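Local coordinates for leucine-rich-repeat protein (Methanosarcina barkeri, PDB 4WNR) that binds GDP and magnesium through the Ras-like Roc G domain of this Roc-COR fragment, and as the full-length protein probably acts as a serine/threonine kinase, at residues V44-D49 against L116-L121; G50-T55 against V120-R125; A148-D153 against I178-D183. All blocks are in the same frame, centred on the assembly; numbering follows the deposited sequence.

Contact 1 (V44-D49 against L116-L121)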
loop_
_atom_site.group_PDB
_atom_site.type_symbol
_atom_site.label_atom_id
_atom_site.label_comp_id
_atom_site.label_asym_id
_atom_site.label_seq_id
_atom_site.Cartn_x
_atom_site.Cartn_y
_atom_site.Cartn_z
ATOM N N VAL A 44 -7.668 0.852 1.139
ATOM C CA VAL A 44 -7.661 0.855 2.602
ATOM C C VAL A 44 -6.382 0.181 3.090
ATOM O O VAL A 44 -6.102 -0.967 2.739
ATOM C CB VAL A 44 -8.900 0.144 3.184
ATOM C CG1 VAL A 44 -8.837 0.100 4.705
ATOM C CG2 VAL A 44 -10.170 0.852 2.743
ATOM N N LEU A 45 -5.619 0.899 3.907
ATOM C CA LEU A 45 -4.307 0.440 4.359
ATOM C C LEU A 45 -4.325 0.048 5.834
ATOM O O LEU A 45 -4.446 0.908 6.709
ATOM C CB LEU A 45 -3.266 1.537 4.124
ATOM C CG LEU A 45 -2.984 1.852 2.650
ATOM C CD1 LEU A 45 -2.468 3.270 2.478
ATOM C CD2 LEU A 45 -2.003 0.850 2.057
ATOM N N LEU A 46 -4.209 -1.253 6.097
ATOM C CA LEU A 46 -4.078 -1.766 7.461
ATOM C C LEU A 46 -2.641 -1.532 7.921
ATOM O O LEU A 46 -1.713 -2.135 7.390
ATOM C CB LEU A 46 -4.412 -3.264 7.525
ATOM C CG LEU A 46 -5.877 -3.725 7.480
ATOM C CD1 LEU A 46 -6.639 -3.264 8.714
ATOM C CD2 LEU A 46 -6.575 -3.264 6.211
ATOM N N VAL A 47 -2.459 -0.641 8.889
ATOM C CA VAL A 47 -1.121 -0.322 9.401
ATOM C C VAL A 47 -1.060 -0.424 10.923
ATOM O O VAL A 47 -2.080 -0.362 11.607
ATOM C CB VAL A 47 -0.638 1.072 8.944
ATOM C CG1 VAL A 47 -0.416 1.083 7.440
ATOM C CG2 VAL A 47 -1.619 2.164 9.350
ATOM N N GLY A 48 0.156 -0.584 11.435
ATOM C CA GLY A 48 0.389 -0.822 12.861
ATOM C C GLY A 48 1.496 -1.840 13.066
ATOM O O GLY A 48 1.951 -2.469 12.107
ATOM N N ASP A 49 1.921 -2.012 14.317
ATOM C CA ASP A 49 3.010 -2.937 14.650
ATOM C C ASP A 49 2.650 -4.383 14.340
ATOM O O ASP A 49 1.473 -4.736 14.247
ATOM C CB ASP A 49 3.390 -2.826 16.130
ATOM C CG ASP A 49 4.084 -1.521 16.464
ATOM O OD1 ASP A 49 4.862 -1.017 15.627
ATOM O OD2 ASP A 49 3.859 -1.000 17.577
ATOM N N LEU A 116 -7.607 5.545 2.606
ATOM C CA LEU A 116 -8.085 5.465 3.989
ATOM C C LEU A 116 -7.161 4.563 4.801
ATOM O O LEU A 116 -6.692 3.534 4.311
ATOM C CB LEU A 116 -9.523 4.946 4.041
ATOM C CG LEU A 116 -10.222 5.040 5.404
ATOM C CD1 LEU A 116 -11.680 5.448 5.242
ATOM C CD2 LEU A 116 -10.120 3.737 6.186
ATOM N N TYR A 117 -6.905 4.959 6.046
ATOM C CA TYR A 117 -5.987 4.234 6.920
ATOM C C TYR A 117 -6.707 3.649 8.128
ATOM O O TYR A 117 -7.560 4.302 8.729
ATOM C CB TYR A 117 -4.861 5.158 7.389
ATOM C CG TYR A 117 -3.843 5.455 6.315
ATOM C CD1 TYR A 117 -4.090 6.419 5.341
ATOM C CD2 TYR A 117 -2.635 4.765 6.266
ATOM C CE1 TYR A 117 -3.159 6.690 4.350
ATOM C CE2 TYR A 117 -1.698 5.030 5.281
ATOM C CZ TYR A 117 -1.963 5.993 4.327
ATOM O OH TYR A 117 -1.032 6.250 3.348
ATOM N N ILE A 118 -6.357 2.410 8.464
ATOM C CA ILE A 118 -6.826 1.762 9.686
ATOM C C ILE A 118 -5.614 1.452 10.562
ATOM O O ILE A 118 -4.827 0.554 10.252
ATOM C CB ILE A 118 -7.616 0.472 9.380
ATOM C CG1 ILE A 118 -8.891 0.809 8.601
ATOM C CG2 ILE A 118 -7.970 -0.262 10.670
ATOM C CD1 ILE A 118 -9.612 -0.396 8.036
ATOM N N LEU A 119 -5.465 2.211 11.644
ATOM C CA LEU A 119 -4.358 2.031 12.584
ATOM C C LEU A 119 -4.755 1.053 13.688
ATOM O O LEU A 119 -5.601 1.368 14.522
ATOM C CB LEU A 119 -3.946 3.376 13.192
ATOM C CG LEU A 119 -2.848 3.364 14.262
ATOM C CD1 LEU A 119 -1.585 2.676 13.764
ATOM C CD2 LEU A 119 -2.541 4.785 14.711
ATOM N N VAL A 120 -4.140 -0.126 13.685
ATOM C CA VAL A 120 -4.409 -1.147 14.700
ATOM C C VAL A 120 -3.360 -1.082 15.810
ATOM O O VAL A 120 -2.158 -1.071 15.540
ATOM C CB VAL A 120 -4.427 -2.565 14.098
ATOM C CG1 VAL A 120 -4.910 -3.577 15.128
ATOM C CG2 VAL A 120 -5.312 -2.611 12.861
ATOM N N LEU A 121 -3.831 -1.049 17.055
ATOM C CA LEU A 121 -2.965 -0.941 18.229
ATOM C C LEU A 121 -3.285 -2.023 19.255
ATOM O O LEU A 121 -4.316 -2.691 19.167
ATOM C CB LEU A 121 -3.135 0.430 18.886
ATOM C CG LEU A 121 -2.880 1.658 18.011
ATOM C CD1 LEU A 121 -3.330 2.917 18.735
ATOM C CD2 LEU A 121 -1.413 1.757 17.618
#
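L45 and V47 pair with L116, I118 and V120 through a parallel beta ladder in the central sheet of the Roc G domain, a Ras-like P-loop NTPase fold. Strand 36-47 runs between strands 88-96 and 116-121, and G48 follows the last ladder pair and belongs to the phosphate-binding loop (P-loop). Over the paired segments the axes lie 4.7 Å apart at an angle of 21°. Four backbone bonds zigzag between them: L45 N donates to L116 O at 2.9 Å, L45 O accepts from I118 N, V47 N donates to I118 O, and V47 O accepts from V120 N.

Side chains alternate between the two faces. V44, L46, L116 and I118 lie on one. There V44 CG1 reaches I118 CD1 at 3.5 Å, the two side chains crossing obliquely, while L46 lies alongside I118 and sets its CD1 3.8 Å from I118 CG2. Helix 186-198 packs on this face, L197 against V44 and L116, and F189 against I118.

The opposite face carries L45, V47, Y117 and L119. With CG anti to the carbonyl carbon in both L45 (chi1 -67°) and Y117, these side chains leave the sheet side by side, and L45 CD1 comes obliquely against the CZ end of the Y117 ring. V47 CG2 instead approaches the edge of the Y117 ring, 4.2 Å from Y117 CD2. Helix 129-140 lies over this face, with I136 touching V47 and Y117, and W132 touching L119. The buried hydroxyl of Y117 is hydrogen-bonded to S112 O.

Past the ladder, G48 has a phi of 141°, a backbone shape that calls for glycine, and its CA rests 3.7 Å from V120 O and 4.1 Å from L119 CD1.

Contact 2 (G50-T55 against V120-R125). With MG (magnesium ion), chain C; GDP (guanosine-5'-diphosphate), chain B.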
loop_
_atom_site.group_PDB
_atom_site.type_symbol
_atom_site.label_atom_id
_atom_site.label_comp_id
_atom_site.label_asym_id
_atom_site.label_seq_id
_atom_site.Cartn_x
_atom_site.Cartn_y
_atom_site.Cartn_z
ATOM N N GLY A 50 3.677 -5.213 14.182
ATOM C CA GLY A 50 3.488 -6.643 13.954
ATOM C C GLY A 50 2.829 -7.304 15.151
ATOM O O GLY A 50 3.069 -6.911 16.292
ATOM N N GLU A 51 1.993 -8.305 14.879
ATOM C CA GLU A 51 1.228 -9.017 15.913
ATOM C C GLU A 51 0.369 -8.068 16.762
ATOM O O GLU A 51 0.306 -8.197 17.983
ATOM C CB GLU A 51 2.161 -9.850 16.804
ATOM C CG GLU A 51 3.009 -10.853 16.036
ATOM C CD GLU A 51 3.903 -11.691 16.932
ATOM O OE1 GLU A 51 4.040 -11.362 18.132
ATOM O OE2 GLU A 51 4.477 -12.680 16.427
ATOM N N ALA A 52 -0.287 -7.122 16.097
ATOM C CA ALA A 52 -1.170 -6.155 16.758
ATOM C C ALA A 52 -2.645 -6.507 16.567
ATOM O O ALA A 52 -3.448 -6.342 17.487
ATOM C CB ALA A 52 -0.900 -4.755 16.236
ATOM N N GLY A 53 -2.990 -6.980 15.371
ATOM C CA GLY A 53 -4.371 -7.341 15.035
ATOM C C GLY A 53 -4.840 -6.980 13.633
ATOM O O GLY A 53 -6.045 -6.947 13.384
ATOM N N LYS A 54 -3.907 -6.727 12.715
ATOM C CA LYS A 54 -4.243 -6.212 11.385
ATOM C C LYS A 54 -4.899 -7.270 10.506
ATOM O O LYS A 54 -5.950 -7.030 9.915
ATOM C CB LYS A 54 -2.992 -5.678 10.687
ATOM C CG LYS A 54 -2.291 -4.552 11.432
ATOM C CD LYS A 54 -1.161 -3.939 10.613
ATOM C CE LYS A 54 -0.019 -4.911 10.346
ATOM N NZ LYS A 54 0.620 -5.418 11.594
ATOM N N THR A 55 -4.264 -8.433 10.421
ATOM C CA THR A 55 -4.790 -9.554 9.640
ATOM C C THR A 55 -6.088 -10.092 10.253
ATOM O O THR A 55 -7.003 -10.482 9.528
ATOM C CB THR A 55 -3.749 -10.691 9.524
ATOM O OG1 THR A 55 -2.505 -10.154 9.052
ATOM C CG2 THR A 55 -4.222 -11.780 8.560
ATOM N N VAL A 120 -4.140 -0.126 13.685
ATOM C CA VAL A 120 -4.409 -1.147 14.700
ATOM C C VAL A 120 -3.360 -1.082 15.810
ATOM O O VAL A 120 -2.158 -1.071 15.540
ATOM C CB VAL A 120 -4.427 -2.565 14.098
ATOM C CG1 VAL A 120 -4.910 -3.577 15.128
ATOM C CG2 VAL A 120 -5.312 -2.611 12.861
ATOM N N LEU A 121 -3.831 -1.049 17.055
ATOM C CA LEU A 121 -2.965 -0.941 18.229
ATOM C C LEU A 121 -3.285 -2.023 19.255
ATOM O O LEU A 121 -4.316 -2.691 19.167
ATOM C CB LEU A 121 -3.135 0.430 18.886
ATOM C CG LEU A 121 -2.880 1.658 18.011
ATOM C CD1 LEU A 121 -3.330 2.917 18.735
ATOM C CD2 LEU A 121 -1.413 1.757 17.618
ATOM N N ASP A 122 -2.388 -2.187 20.223
ATOM C CA ASP A 122 -2.612 -3.084 21.362
ATOM C C ASP A 122 -1.861 -2.601 22.605
ATOM O O ASP A 122 -1.010 -1.713 22.522
ATOM C CB ASP A 122 -2.222 -4.527 21.016
ATOM C CG ASP A 122 -0.751 -4.680 20.689
ATOM O OD1 ASP A 122 -0.135 -3.707 20.207
ATOM O OD2 ASP A 122 -0.213 -5.786 20.909
ATOM N N SER A 123 -2.182 -3.202 23.747
ATOM C CA SER A 123 -1.675 -2.742 25.045
ATOM C C SER A 123 -0.184 -3.010 25.251
ATOM O O SER A 123 0.554 -2.115 25.666
ATOM C CB SER A 123 -2.468 -3.388 26.184
ATOM O OG SER A 123 -2.437 -4.802 26.086
ATOM N N ARG A 124 0.247 -4.236 24.952
ATOM C CA ARG A 124 1.620 -4.683 25.236
ATOM C C ARG A 124 2.682 -3.651 24.847
ATOM O O ARG A 124 3.599 -3.375 25.624
ATOM C CB ARG A 124 1.908 -6.025 24.552
ATOM C CG ARG A 124 1.195 -7.206 25.197
ATOM C CD ARG A 124 1.848 -8.536 24.847
ATOM N NE ARG A 124 1.603 -8.939 23.463
ATOM C CZ ARG A 124 0.481 -9.505 23.018
ATOM N NH1 ARG A 124 -0.543 -9.741 23.834
ATOM N NH2 ARG A 124 0.378 -9.835 21.737
ATOM N N ARG A 125 2.550 -3.087 23.650
ATOM C CA ARG A 125 3.424 -2.003 23.208
ATOM C C ARG A 125 2.860 -0.674 23.707
ATOM O O ARG A 125 1.893 -0.148 23.152
ATOM C CB ARG A 125 3.562 -2.009 21.686
ATOM C CG ARG A 125 4.216 -3.275 21.156
ATOM C CD ARG A 125 4.141 -3.377 19.642
ATOM N NE ARG A 125 4.389 -4.744 19.188
ATOM C CZ ARG A 125 3.507 -5.742 19.253
ATOM N NH1 ARG A 125 2.291 -5.551 19.760
ATOM N NH2 ARG A 125 3.846 -6.948 18.811
HETATM MG MG MG C . -0.030 -9.981 9.601
HETATM P PB GDP B . -0.664 -8.995 12.416
HETATM O O1B GDP B . -1.468 -8.041 13.431
HETATM O O2B GDP B . -1.115 -8.538 10.945
HETATM O O3B GDP B . 0.801 -8.869 12.593
HETATM O O3A GDP B . -1.195 -10.511 12.532
HETATM P PA GDP B . -2.242 -11.020 13.642
HETATM O O1A GDP B . -3.320 -10.044 13.892
HETATM O O2A GDP B . -2.819 -12.385 13.011
HETATM O "O5'" GDP B . -1.391 -11.455 14.940
HETATM C "C5'" GDP B . -1.875 -11.177 16.217
HETATM C "C4'" GDP B . -1.858 -12.481 17.043
HETATM O "O4'" GDP B . -2.694 -12.284 18.203
HETATM C "C3'" GDP B . -2.465 -13.677 16.312
HETATM O "O3'" GDP B . -1.972 -14.898 16.883
HETATM C "C2'" GDP B . -3.943 -13.528 16.575
HETATM O "O2'" GDP B . -4.586 -14.812 16.615
HETATM C "C1'" GDP B . -3.998 -12.877 17.951
HETATM N N9 GDP B . -5.058 -11.827 18.048
HETATM C C8 GDP B . -5.431 -10.932 17.134
HETATM N N7 GDP B . -6.408 -10.194 17.645
HETATM C C5 GDP B . -6.648 -10.623 18.880
HETATM C C6 GDP B . -7.527 -10.212 19.798
HETATM O O6 GDP B . -8.297 -9.282 19.572
HETATM N N1 GDP B . -7.569 -10.850 21.039
HETATM C C2 GDP B . -6.683 -11.906 21.282
HETATM N N2 GDP B . -6.697 -12.536 22.451
HETATM N N3 GDP B . -5.822 -12.273 20.319
HETATM C C4 GDP B . -5.807 -11.637 19.132
HETATM O O HOH W 1 -0.743 -11.881 10.145
HETATM O O HOH W 2 -0.895 -8.025 8.286
HETATM O O HOH W 3 0.056 -10.731 7.593
#
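V120 packs its two methyl groups under G53 and K54, where the P-loop (Walker A) turns into helix 54-62. This is the compact part of the contact. With CG1 anti to the backbone N (chi1 -172°), V120 presents that methyl to G53 C at 3.7 Å, and CG2 meets K54 CG at 3.9 Å. G53, the N-cap residue, has a backbone shape that calls for glycine, and a side chain there would point toward V120.

On its other side the loop wraps the GDP beta-phosphate with backbone amides. E51 N binds O3B, G53 N and K54 N converge on GDP O1B at 2.7 and 2.9 Å, and T55 N reaches O2B. GDP O2B also binds magnesium at 2.2 Å, together with T55 OG1 and three waters. The K54 chain bends at its last two torsions, and NZ is hydrogen-bonded to D49 O.

The far end, beyond D122, is looser and more solvent-exposed. R125 lays one guanidinium face under G50 O at an angle too poor for a hydrogen bond, and E51 OE1 stays 4.5 Å from R125 NH2, beyond a salt bridge. R124, exposed like E51, directs NH1 to E154. Within its own segment the R125 guanidinium is fixed by D122: D122 CG lies in plane at its edge, and NH1 forms a salt bridge to D122 OD2 at 2.8 Å.

Contact 3 (A148-D153 against I178-D183). With GDP (guanosine-5'-diphosphate), chain B.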
loop_
_atom_site.group_PDB
_atom_site.type_symbol
_atom_site.label_atom_id
_atom_site.label_comp_id
_atom_site.label_asym_id
_atom_site.label_seq_id
_atom_site.Cartn_x
_atom_site.Cartn_y
_atom_site.Cartn_z
ATOM N N ALA A 148 -8.001 1.531 15.780
ATOM C CA ALA A 148 -8.567 0.324 16.381
ATOM C C ALA A 148 -7.710 -0.137 17.558
ATOM O O ALA A 148 -6.563 -0.547 17.375
ATOM C CB ALA A 148 -8.671 -0.781 15.342
ATOM N N LEU A 149 -8.272 -0.058 18.763
ATOM C CA LEU A 149 -7.599 -0.529 19.973
ATOM C C LEU A 149 -7.922 -2.008 20.177
ATOM O O LEU A 149 -8.894 -2.353 20.849
ATOM C CB LEU A 149 -8.035 0.289 21.195
ATOM C CG LEU A 149 -7.559 1.744 21.280
ATOM C CD1 LEU A 149 -8.305 2.641 20.303
ATOM C CD2 LEU A 149 -7.724 2.274 22.695
ATOM N N ASN A 150 -7.102 -2.873 19.585
ATOM C CA ASN A 150 -7.349 -4.316 19.582
ATOM C C ASN A 150 -6.874 -4.985 20.871
ATOM O O ASN A 150 -6.070 -4.417 21.612
ATOM C CB ASN A 150 -6.664 -4.962 18.370
ATOM C CG ASN A 150 -7.252 -6.319 18.012
ATOM O OD1 ASN A 150 -8.468 -6.499 17.996
ATOM N ND2 ASN A 150 -6.386 -7.280 17.713
ATOM N N LYS A 151 -7.393 -6.186 21.126
ATOM C CA LYS A 151 -7.004 -7.028 22.270
ATOM C C LYS A 151 -7.389 -6.431 23.630
ATOM O O LYS A 151 -6.579 -6.398 24.561
ATOM C CB LYS A 151 -5.504 -7.364 22.227
ATOM C CG LYS A 151 -5.112 -8.258 21.065
ATOM C CD LYS A 151 -3.612 -8.261 20.833
ATOM C CE LYS A 151 -3.227 -9.304 19.796
ATOM N NZ LYS A 151 -1.845 -9.103 19.289
ATOM N N ILE A 152 -8.634 -5.975 23.741
ATOM C CA ILE A 152 -9.162 -5.488 25.024
ATOM C C ILE A 152 -9.516 -6.638 25.971
ATOM O O ILE A 152 -9.641 -6.432 27.176
ATOM C CB ILE A 152 -10.384 -4.554 24.849
ATOM C CG1 ILE A 152 -11.575 -5.291 24.219
ATOM C CG2 ILE A 152 -9.991 -3.336 24.029
ATOM C CD1 ILE A 152 -12.853 -4.479 24.192
ATOM N N ASP A 153 -9.688 -7.839 25.422
ATOM C CA ASP A 153 -9.905 -9.039 26.235
ATOM C C ASP A 153 -8.663 -9.406 27.054
ATOM O O ASP A 153 -8.779 -9.930 28.162
ATOM C CB ASP A 153 -10.331 -10.227 25.363
ATOM C CG ASP A 153 -9.310 -10.572 24.298
ATOM O OD1 ASP A 153 -8.902 -9.659 23.551
ATOM O OD2 ASP A 153 -8.920 -11.752 24.197
ATOM N N ILE A 178 -11.778 -2.817 20.413
ATOM C CA ILE A 178 -12.272 -4.053 19.809
ATOM C C ILE A 178 -11.521 -5.288 20.297
ATOM O O ILE A 178 -10.443 -5.191 20.888
ATOM C CB ILE A 178 -12.198 -4.004 18.265
ATOM C CG1 ILE A 178 -10.755 -3.808 17.792
ATOM C CG2 ILE A 178 -13.089 -2.892 17.725
ATOM C CD1 ILE A 178 -10.571 -3.965 16.297
ATOM N N SER A 179 -12.121 -6.446 20.041
ATOM C CA SER A 179 -11.497 -7.742 20.291
ATOM C C SER A 179 -11.822 -8.676 19.130
ATOM O O SER A 179 -12.968 -9.091 18.967
ATOM C CB SER A 179 -11.999 -8.343 21.605
ATOM O OG SER A 179 -11.432 -9.624 21.828
ATOM N N CYS A 180 -10.814 -8.993 18.322
ATOM C CA CYS A 180 -10.992 -9.904 17.191
ATOM C C CYS A 180 -11.248 -11.341 17.644
ATOM O O CYS A 180 -11.867 -12.119 16.920
ATOM C CB CYS A 180 -9.774 -9.855 16.267
ATOM S SG CYS A 180 -9.542 -8.269 15.431
ATOM N N LYS A 181 -10.771 -11.685 18.838
ATOM C CA LYS A 181 -10.983 -13.016 19.407
ATOM C C LYS A 181 -12.438 -13.207 19.823
ATOM O O LYS A 181 -13.091 -14.154 19.389
ATOM C CB LYS A 181 -10.060 -13.235 20.610
ATOM C CG LYS A 181 -10.142 -14.626 21.225
ATOM C CD LYS A 181 -9.099 -14.812 22.313
ATOM C CE LYS A 181 -9.228 -16.168 22.988
ATOM N NZ LYS A 181 -8.248 -16.328 24.099
ATOM N N GLU A 182 -12.934 -12.298 20.657
ATOM C CA GLU A 182 -14.301 -12.377 21.185
ATOM C C GLU A 182 -15.347 -11.720 20.276
ATOM O O GLU A 182 -16.541 -11.775 20.572
ATOM C CB GLU A 182 -14.361 -11.744 22.578
ATOM C CG GLU A 182 -13.477 -12.434 23.608
ATOM C CD GLU A 182 -13.606 -11.841 25.002
ATOM O OE1 GLU A 182 -14.141 -10.715 25.140
ATOM O OE2 GLU A 182 -13.165 -12.503 25.967
ATOM N N ASP A 183 -14.897 -11.102 19.185
ATOM C CA ASP A 183 -15.780 -10.437 18.215
ATOM C C ASP A 183 -16.582 -9.294 18.854
ATOM O O ASP A 183 -17.792 -9.183 18.657
ATOM C CB ASP A 183 -16.715 -11.457 17.543
ATOM C CG ASP A 183 -17.373 -10.915 16.276
ATOM O OD1 ASP A 183 -16.774 -10.056 15.594
ATOM O OD2 ASP A 183 -18.497 -11.355 15.960
HETATM P PB GDP B . -0.664 -8.995 12.416
HETATM O O1B GDP B . -1.468 -8.041 13.431
HETATM O O2B GDP B . -1.115 -8.538 10.945
HETATM O O3B GDP B . 0.801 -8.869 12.593
HETATM O O3A GDP B . -1.195 -10.511 12.532
HETATM P PA GDP B . -2.242 -11.020 13.642
HETATM O O1A GDP B . -3.320 -10.044 13.892
HETATM O O2A GDP B . -2.819 -12.385 13.011
HETATM O "O5'" GDP B . -1.391 -11.455 14.940
HETATM C "C5'" GDP B . -1.875 -11.177 16.217
HETATM C "C4'" GDP B . -1.858 -12.481 17.043
HETATM O "O4'" GDP B . -2.694 -12.284 18.203
HETATM C "C3'" GDP B . -2.465 -13.677 16.312
HETATM O "O3'" GDP B . -1.972 -14.898 16.883
HETATM C "C2'" GDP B . -3.943 -13.528 16.575
HETATM O "O2'" GDP B . -4.586 -14.812 16.615
HETATM C "C1'" GDP B . -3.998 -12.877 17.951
HETATM N N9 GDP B . -5.058 -11.827 18.048
HETATM C C8 GDP B . -5.431 -10.932 17.134
HETATM N N7 GDP B . -6.408 -10.194 17.645
HETATM C C5 GDP B . -6.648 -10.623 18.880
HETATM C C6 GDP B . -7.527 -10.212 19.798
HETATM O O6 GDP B . -8.297 -9.282 19.572
HETATM N N1 GDP B . -7.569 -10.850 21.039
HETATM C C2 GDP B . -6.683 -11.906 21.282
HETATM N N2 GDP B . -6.697 -12.536 22.451
HETATM N N3 GDP B . -5.822 -12.273 20.319
HETATM C C4 GDP B . -5.807 -11.637 19.132
#
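D153 and S179 touch beside the guanine of GDP, which D153 and C180 bind. D153 OD1 accepts from GDP N1 and OD2 accepts from GDP N2 at 2.9 Å, so one carboxylate reads both N-H groups of that edge, while C180 N donates to GDP O6 at 2.8 Å. N150 ND2 lies 2.9 Å from GDP N7. K151 and K181 cover the two faces of the base: K151 CG lies 3.4 Å from GDP C6 on one side, its extended chain running on toward GDP O4', and K181 CB sits 3.5 Å from GDP N1 on the other. N150-K151-I152-D153 is the NKxD motif of G domains, and S179-C180-K181 takes the place of their SAK loop. Behind the carboxylate, S179 OG donates a weak bond to D153 OD1 and accepts from E182 N in an ST motif. N150 has CG anti to the backbone N (chi1 -160°); its OD1 accepts weakly from C180 N, and ND2 donates to A52 O in the P-loop. An alanine here would probably leave A52 O without this donor and take away the amide lying beside GDP N7. Further out, I178 N donates to L149 O at 3.0 Å, and I178 CD1 packs 3.8 Å from A148 CB.

Contacts 1 and 2 share V120 and L121, and their centres are about 10 Å apart: the strand pair of contact 1 leads straight into the P-loop of contact 2, where V47 C lies 3.5 Å from K54 CD. Contact 3, centred about 15 Å from contact 1 and 10 Å from contact 2, joins the same sheet one strand over. L119 O with A148 N (2.7 Å) and L121 O with N150 N (2.8 Å) are probable hydrogen bonds across that seam. GDP spans the remaining pair, its phosphates in contact 2 and its guanine in contact 3. N150 also bridges these two directly, its ND2 3.4 Å from G53 CA.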